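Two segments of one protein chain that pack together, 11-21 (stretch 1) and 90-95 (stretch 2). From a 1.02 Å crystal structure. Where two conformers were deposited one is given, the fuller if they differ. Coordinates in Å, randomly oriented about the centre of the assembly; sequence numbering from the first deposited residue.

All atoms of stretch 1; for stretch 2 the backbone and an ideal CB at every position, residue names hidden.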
# COMPACT_ATOMS: atom_id res chain seq x y z
N ASP A 11 11.33 6.08 2.50
CA ASP A 11 12.15 6.27 1.31
C ASP A 11 11.46 5.77 0.05
O ASP A 11 11.65 6.36 -1.01
CB ASP A 11 13.52 5.67 1.48
CG ASP A 11 14.40 6.49 2.39
OD1 ASP A 11 14.25 7.73 2.52
OD2 ASP A 11 15.31 5.93 3.01
N THR A 12 10.69 4.69 0.12
CA THR A 12 9.98 4.20 -1.07
C THR A 12 8.95 5.23 -1.52
O THR A 12 8.81 5.49 -2.72
CB THR A 12 9.35 2.85 -0.79
OG1 THR A 12 10.39 1.91 -0.48
CG2 THR A 12 8.68 2.31 -2.02
N MSE A 13 8.22 5.82 -0.56
CA MSE A 13 7.28 6.89 -0.91
C MSE A 13 8.00 8.07 -1.55
O MSE A 13 7.50 8.64 -2.52
CB MSE A 13 6.55 7.37 0.35
CG MSE A 13 5.64 6.34 0.95
SE MSE A 13 4.13 5.88 -0.20
CE MSE A 13 3.28 7.62 -0.23
N LYS A 14 9.16 8.44 -1.01
CA LYS A 14 9.89 9.58 -1.57
C LYS A 14 10.28 9.31 -3.01
O LYS A 14 10.21 10.20 -3.88
CB LYS A 14 11.13 9.88 -0.73
CG LYS A 14 10.83 10.36 0.66
CD LYS A 14 12.07 10.38 1.53
CE LYS A 14 11.76 10.46 3.00
NZ LYS A 14 12.95 10.10 3.81
N LYS A 15 10.74 8.09 -3.28
CA LYS A 15 11.14 7.71 -4.62
C LYS A 15 9.95 7.78 -5.58
O LYS A 15 10.04 8.35 -6.67
CB LYS A 15 11.74 6.30 -4.61
CG LYS A 15 13.05 6.20 -3.84
CD LYS A 15 13.42 4.81 -3.36
CE LYS A 15 13.49 3.78 -4.43
NZ LYS A 15 14.06 2.53 -3.85
N ALA A 16 8.84 7.18 -5.17
CA ALA A 16 7.65 7.11 -6.01
C ALA A 16 7.09 8.50 -6.27
O ALA A 16 6.69 8.82 -7.39
CB ALA A 16 6.60 6.23 -5.36
N ARG A 17 7.04 9.34 -5.23
CA ARG A 17 6.54 10.70 -5.43
C ARG A 17 7.47 11.51 -6.31
O ARG A 17 7.00 12.33 -7.10
CB ARG A 17 6.31 11.42 -4.11
CG ARG A 17 5.18 10.77 -3.33
CD ARG A 17 4.73 11.56 -2.11
NE ARG A 17 3.93 12.70 -2.50
CZ ARG A 17 3.33 13.50 -1.64
NH1 ARG A 17 3.47 13.29 -0.35
NH2 ARG A 17 2.59 14.51 -2.09
N THR A 18 8.77 11.31 -6.20
CA THR A 18 9.67 11.99 -7.12
C THR A 18 9.38 11.57 -8.56
O THR A 18 9.36 12.43 -9.45
CB THR A 18 11.13 11.76 -6.70
OG1 THR A 18 11.33 12.21 -5.36
CG2 THR A 18 12.09 12.60 -7.53
N TRP A 19 9.17 10.28 -8.80
CA TRP A 19 8.81 9.82 -10.13
C TRP A 19 7.53 10.52 -10.61
O TRP A 19 7.49 11.10 -11.71
CB TRP A 19 8.68 8.29 -10.13
CG TRP A 19 8.64 7.69 -11.51
CD1 TRP A 19 9.66 7.05 -12.15
CD2 TRP A 19 7.53 7.66 -12.42
NE1 TRP A 19 9.27 6.66 -13.41
CE2 TRP A 19 7.97 7.04 -13.60
CE3 TRP A 19 6.23 8.16 -12.37
CZ2 TRP A 19 7.15 6.88 -14.71
CZ3 TRP A 19 5.41 8.00 -13.47
CH2 TRP A 19 5.88 7.38 -14.64
N LEU A 20 6.48 10.45 -9.80
CA LEU A 20 5.19 11.02 -10.20
C LEU A 20 5.29 12.54 -10.42
O LEU A 20 4.79 13.07 -11.42
CB LEU A 20 4.15 10.74 -9.12
CG LEU A 20 3.73 9.28 -8.99
CD1 LEU A 20 3.00 9.06 -7.69
CD2 LEU A 20 2.88 8.84 -10.17
N ASP A 21 5.92 13.23 -9.48
CA ASP A 21 6.02 14.68 -9.54
C ASP A 21 6.81 15.11 -10.77
O ASP A 21 6.41 16.04 -11.47
CB ASP A 21 6.69 15.21 -8.27
CG ASP A 21 5.87 15.01 -6.99
OD1 ASP A 21 4.64 14.82 -7.09
OD2 ASP A 21 6.47 15.09 -5.89
N UNK A 90 2.02 -2.61 2.49
CA UNK A 90 3.09 -2.29 1.56
C UNK A 90 2.85 -0.92 0.94
O UNK A 90 1.72 -0.54 0.64
CB UNK A 90 3.20 -3.36 0.47
N UNK A 91 3.94 -0.20 0.73
CA UNK A 91 3.90 1.17 0.18
C UNK A 91 4.61 1.21 -1.18
O UNK A 91 5.64 0.53 -1.37
CB UNK A 91 4.55 2.16 1.15
N UNK A 92 4.24 2.20 -1.99
CA UNK A 92 2.91 2.79 -2.02
C UNK A 92 1.84 1.83 -2.48
O UNK A 92 2.14 0.73 -2.93
CB UNK A 92 2.91 4.02 -2.93
N UNK A 93 0.59 2.28 -2.39
CA UNK A 93 -0.46 1.78 -3.29
C UNK A 93 -0.85 2.96 -4.16
O UNK A 93 -1.03 4.07 -3.66
CB UNK A 93 -1.66 1.21 -2.53
N UNK A 94 -0.96 2.74 -5.46
CA UNK A 94 -1.33 3.80 -6.40
C UNK A 94 -2.57 3.34 -7.14
O UNK A 94 -2.53 2.33 -7.86
CB UNK A 94 -0.19 4.12 -7.37
N UNK A 95 -3.67 4.08 -6.97
CA UNK A 95 -4.94 3.82 -7.65
C UNK A 95 -4.98 4.58 -8.96
O UNK A 95 -4.83 5.79 -8.99
CB UNK A 95 -6.13 4.21 -6.77

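Stretch 1 is a regular helix, and the side it turns to stretch 2 carries Thr12, Met13, Ala16 and Leu20. This surface is almost wholly apolar. No hydrogen bond crosses between the two stretches.

Position 90 has nothing of stretch 1 within 5.5 Å of its ideal CB. Phi and psi are -59° and 144°, an extended shape open to most residues. The deposited residue is Lys90, whose NZ is hydrogen-bonded elsewhere in the structure.

At position 91 the CA-to-CB bond points toward the helix. The ideal CB lies 4.0 Å from Met13 SE and 5.2 Å from Thr12 CG2. Stretch 1 offers apolar atoms here and no nearby charge, so an aliphatic side chain would suit, as would a long one with an aliphatic stem and a polar end. The residue is Arg91. Its CB packs against Met13 SE at 4.0 Å, and its guanidinium lies obliquely to Met13 CG. NE and NH2 are hydrogen-bonded to a residue just before or after one of the stretches. The backbone also takes part: Arg91 O is 3.6 Å from Thr12 CG2, a van der Waals contact.

Position 92 makes the closest CA approach to the helix, with its CA 6.1 Å from the CA of Met13. The peptide bond before it is cis, as the backbone atoms reveal, and phi is -65°. The cis bond points strongly to proline, and phi is compatible with it. The CA-to-CB bond runs sideways. The ideal CB is 3.5 Å from Met13 SE and 4.9 Å from Ala16 CB, so a compact apolar group fits the site. The residue is Pro92. Its CB meets Met13 SE at 3.6 Å, and its CG meets Ala16 CB at 3.6 Å. Pro92 CD lies 3.9 Å from Thr12 CG2. The ring thus touches three residues of the helix.

Position 93 begins the strand, and its CB points away from stretch 1. A beta-branched residue would suit the backbone. The residue is Val93, with chi1 t.

Position 94 points back toward the helix, but its ideal CB has nothing within 5.5 Å. A side chain must be long enough to reach Leu20; leucine, isoleucine or methionine could. The residue is Leu94, with chi1 t and chi2 p. Its CD2 comes 4.3 Å from Leu20 CD2, a loose apolar contact.

Position 95 is out of reach of stretch 1, which leaves the choice open. The residue is Glu95, with both carboxylate oxygens hydrogen-bonded elsewhere.

Stretch 2, residues 90-95: KRPVLE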
# COMPACT_ATOMS: atom_id res chain seq x y z
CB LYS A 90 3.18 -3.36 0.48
CG LYS A 90 3.95 -4.59 0.88
CD LYS A 90 4.71 -5.21 -0.29
CE LYS A 90 5.29 -6.58 0.07
NZ LYS A 90 4.22 -7.54 0.33
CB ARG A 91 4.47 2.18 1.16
CG ARG A 91 3.66 2.26 2.44
CD ARG A 91 4.11 3.38 3.33
NE ARG A 91 5.44 3.22 3.89
CZ ARG A 91 5.69 2.80 5.13
NH1 ARG A 91 4.73 2.40 5.95
NH2 ARG A 91 6.94 2.81 5.55
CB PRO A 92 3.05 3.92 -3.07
CG PRO A 92 4.50 3.93 -3.48
CD PRO A 92 4.97 2.54 -3.21
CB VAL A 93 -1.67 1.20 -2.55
CG1 VAL A 93 -2.74 0.75 -3.53
CG2 VAL A 93 -1.25 0.04 -1.66
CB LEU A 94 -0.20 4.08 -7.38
CG LEU A 94 -0.51 5.08 -8.49
CD1 LEU A 94 -0.88 6.47 -7.96
CD2 LEU A 94 0.68 5.19 -9.43
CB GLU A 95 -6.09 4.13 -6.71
CG GLU A 95 -6.19 3.07 -5.62
CD GLU A 95 -7.37 3.28 -4.72
OE1 GLU A 95 -7.90 4.41 -4.67
OE2 GLU A 95 -7.76 2.31 -4.06
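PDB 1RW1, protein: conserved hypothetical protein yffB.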